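Local atomic coordinates of putative branched-chain amino acid aminotransferase IlvE (Streptococcus mutans, PDB entry 4DQN), a protein that probably transfers the amino group of leucine, isoleucine or valine to 2-oxoglutarate, using pyridoxal 5'-phosphate as cofactor. Residues D71-L76 against I340-D345. Residues are numbered along the deposited sequence; the frame is centred on the assembly and turned at random.
Sequences DGSVQL and IYKVDD
L76 and Y341 form a hydrogen-bonded pair in an antiparallel ladder: L76 N donates to Y341 O at 2.8 Å, and Y341 N returns a bond to L76 O. V343 N extends the ladder to V74 O (3.1 Å). The short C-terminal strand 340-342 thereby becomes an outermost strand of the chain's seven-stranded antiparallel sheet, beside strand 74-77, whose other neighbour is strand 59-68.

On the face carrying Q75 and K342, a non-hydrogen-bonded pair, the lysine chain bends at chi2 (-52°) and chi3 (-78°), which turn CD and CE back over Q75 (CD lies 3.7 Å from Q75 CB), and from there NZ reaches two acceptors, Q75 OE1 at 2.7 Å and S73 OG at 3.2 Å. That hydroxyl in turn donates to the syn lone pair of D71 OD1, which also accepts from S73 N in an Asx turn. The Q75 amide is held from its other side, NE2 donating to the backbone carbonyl of Q329, while I340 CG2 packs 3.5 Å from Q75 CD.

On the opposite face, with L76 and Y341, the V343 CG2 methyl lies 4.0 Å from L76 CG, and V111 of helix 100-113 touches both V74 and V343. Beyond strand 340-342, two waters join V74 to the type I beta turn of 342-345: one bridges V74 N and D344 OD2, the other V74 O and D344 N.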
loop_
_atom_site.group_PDB
_atom_site.type_symbol
_atom_site.label_atom_id
_atom_site.label_comp_id
_atom_site.label_asym_id
_atom_site.label_seq_id
_atom_site.Cartn_x
_atom_site.Cartn_y
_atom_site.Cartn_z
ATOM N N ASP A 71 -30.580 -2.472 28.103
ATOM C CA ASP A 71 -31.626 -1.460 28.275
ATOM C C ASP A 71 -31.899 -0.676 26.994
ATOM O O ASP A 71 -32.711 0.250 26.987
ATOM C CB ASP A 71 -31.333 -0.515 29.458
ATOM C CG ASP A 71 -30.203 0.462 29.184
ATOM O OD1 ASP A 71 -29.495 0.340 28.156
ATOM O OD2 ASP A 71 -30.007 1.370 30.023
ATOM N N GLY A 72 -31.202 -1.036 25.918
ATOM C CA GLY A 72 -31.411 -0.391 24.635
ATOM C C GLY A 72 -30.363 0.647 24.266
ATOM O O GLY A 72 -30.221 0.997 23.085
ATOM N N SER A 73 -29.632 1.148 25.259
ATOM C CA SER A 73 -28.612 2.159 24.994
ATOM C C SER A 73 -27.421 1.558 24.237
ATOM O O SER A 73 -27.175 0.344 24.295
ATOM C CB SER A 73 -28.159 2.849 26.283
ATOM O OG SER A 73 -27.646 1.916 27.221
ATOM N N VAL A 74 -26.698 2.412 23.518
ATOM C CA VAL A 74 -25.618 1.963 22.639
ATOM C C VAL A 74 -24.291 2.500 23.158
ATOM O O VAL A 74 -24.227 3.607 23.693
ATOM C CB VAL A 74 -25.860 2.441 21.196
ATOM C CG1 VAL A 74 -24.711 1.993 20.272
ATOM C CG2 VAL A 74 -27.183 1.888 20.694
ATOM N N GLN A 75 -23.231 1.713 23.028
ATOM C CA GLN A 75 -21.933 2.149 23.524
ATOM C C GLN A 75 -20.787 1.738 22.599
ATOM O O GLN A 75 -20.902 0.784 21.830
ATOM C CB GLN A 75 -21.702 1.607 24.943
ATOM C CG GLN A 75 -21.686 0.083 25.031
ATOM C CD GLN A 75 -21.766 -0.399 26.467
ATOM O OE1 GLN A 75 -22.358 0.265 27.307
ATOM N NE2 GLN A 75 -21.171 -1.555 26.755
ATOM N N LEU A 76 -19.688 2.483 22.676
ATOM C CA LEU A 76 -18.457 2.143 21.973
ATOM C C LEU A 76 -17.526 1.467 22.960
ATOM O O LEU A 76 -17.679 1.633 24.178
ATOM C CB LEU A 76 -17.787 3.409 21.437
ATOM C CG LEU A 76 -18.555 4.133 20.339
ATOM C CD1 LEU A 76 -17.873 5.460 20.017
ATOM C CD2 LEU A 76 -18.659 3.254 19.083
ATOM N N ILE A 340 -15.478 1.755 28.456
ATOM C CA ILE A 340 -16.764 1.948 27.806
ATOM C C ILE A 340 -17.059 3.427 27.588
ATOM O O ILE A 340 -16.870 4.246 28.486
ATOM C CB ILE A 340 -17.906 1.330 28.625
ATOM C CG1 ILE A 340 -17.628 -0.150 28.914
ATOM C CG2 ILE A 340 -19.232 1.508 27.905
ATOM C CD1 ILE A 340 -17.352 -1.026 27.679
ATOM N N TYR A 341 -17.505 3.760 26.382
ATOM C CA TYR A 341 -17.890 5.123 26.034
ATOM C C TYR A 341 -19.335 5.102 25.560
ATOM O O TYR A 341 -19.621 4.674 24.430
ATOM C CB TYR A 341 -17.019 5.645 24.899
ATOM C CG TYR A 341 -15.625 6.053 25.283
ATOM C CD1 TYR A 341 -14.687 5.112 25.688
ATOM C CD2 TYR A 341 -15.234 7.383 25.206
ATOM C CE1 TYR A 341 -13.410 5.489 26.017
ATOM C CE2 TYR A 341 -13.964 7.768 25.535
ATOM C CZ TYR A 341 -13.054 6.822 25.942
ATOM O OH TYR A 341 -11.772 7.217 26.269
ATOM N N LYS A 342 -20.244 5.549 26.421
ATOM C CA LYS A 342 -21.662 5.622 26.071
ATOM C C LYS A 342 -21.851 6.642 24.963
ATOM O O LYS A 342 -21.273 7.723 24.994
ATOM C CB LYS A 342 -22.508 6.001 27.285
ATOM C CG LYS A 342 -22.428 5.000 28.421
ATOM C CD LYS A 342 -22.726 3.587 27.924
ATOM C CE LYS A 342 -24.216 3.364 27.726
ATOM N NZ LYS A 342 -24.525 1.907 27.691
ATOM N N VAL A 343 -22.674 6.293 23.986
ATOM C CA VAL A 343 -22.794 7.087 22.770
ATOM C C VAL A 343 -23.538 8.413 23.002
ATOM O O VAL A 343 -23.289 9.421 22.320
ATOM C CB VAL A 343 -23.399 6.219 21.648
ATOM C CG1 VAL A 343 -24.281 7.008 20.744
ATOM C CG2 VAL A 343 -22.274 5.519 20.871
ATOM N N ASP A 344 -24.416 8.422 23.999
ATOM C CA ASP A 344 -25.143 9.634 24.355
ATOM C C ASP A 344 -24.466 10.473 25.447
ATOM O O ASP A 344 -25.010 11.496 25.864
ATOM C CB ASP A 344 -26.576 9.279 24.755
ATOM C CG ASP A 344 -27.370 8.727 23.595
ATOM O OD1 ASP A 344 -27.223 9.264 22.472
ATOM O OD2 ASP A 344 -28.125 7.748 23.790
ATOM N N ASP A 345 -23.288 10.045 25.902
ATOM C CA ASP A 345 -22.495 10.836 26.847
ATOM C C ASP A 345 -21.541 11.761 26.102
ATOM O O ASP A 345 -21.329 11.590 24.897
ATOM C CB ASP A 345 -21.700 9.929 27.792
ATOM C CG ASP A 345 -22.558 9.339 28.891
ATOM O OD1 ASP A 345 -23.801 9.490 28.822
ATOM O OD2 ASP A 345 -21.989 8.712 29.813
HETATM O O HOH W 1 -27.751 5.246 22.861
HETATM O O HOH W 2 -25.487 5.743 25.035
#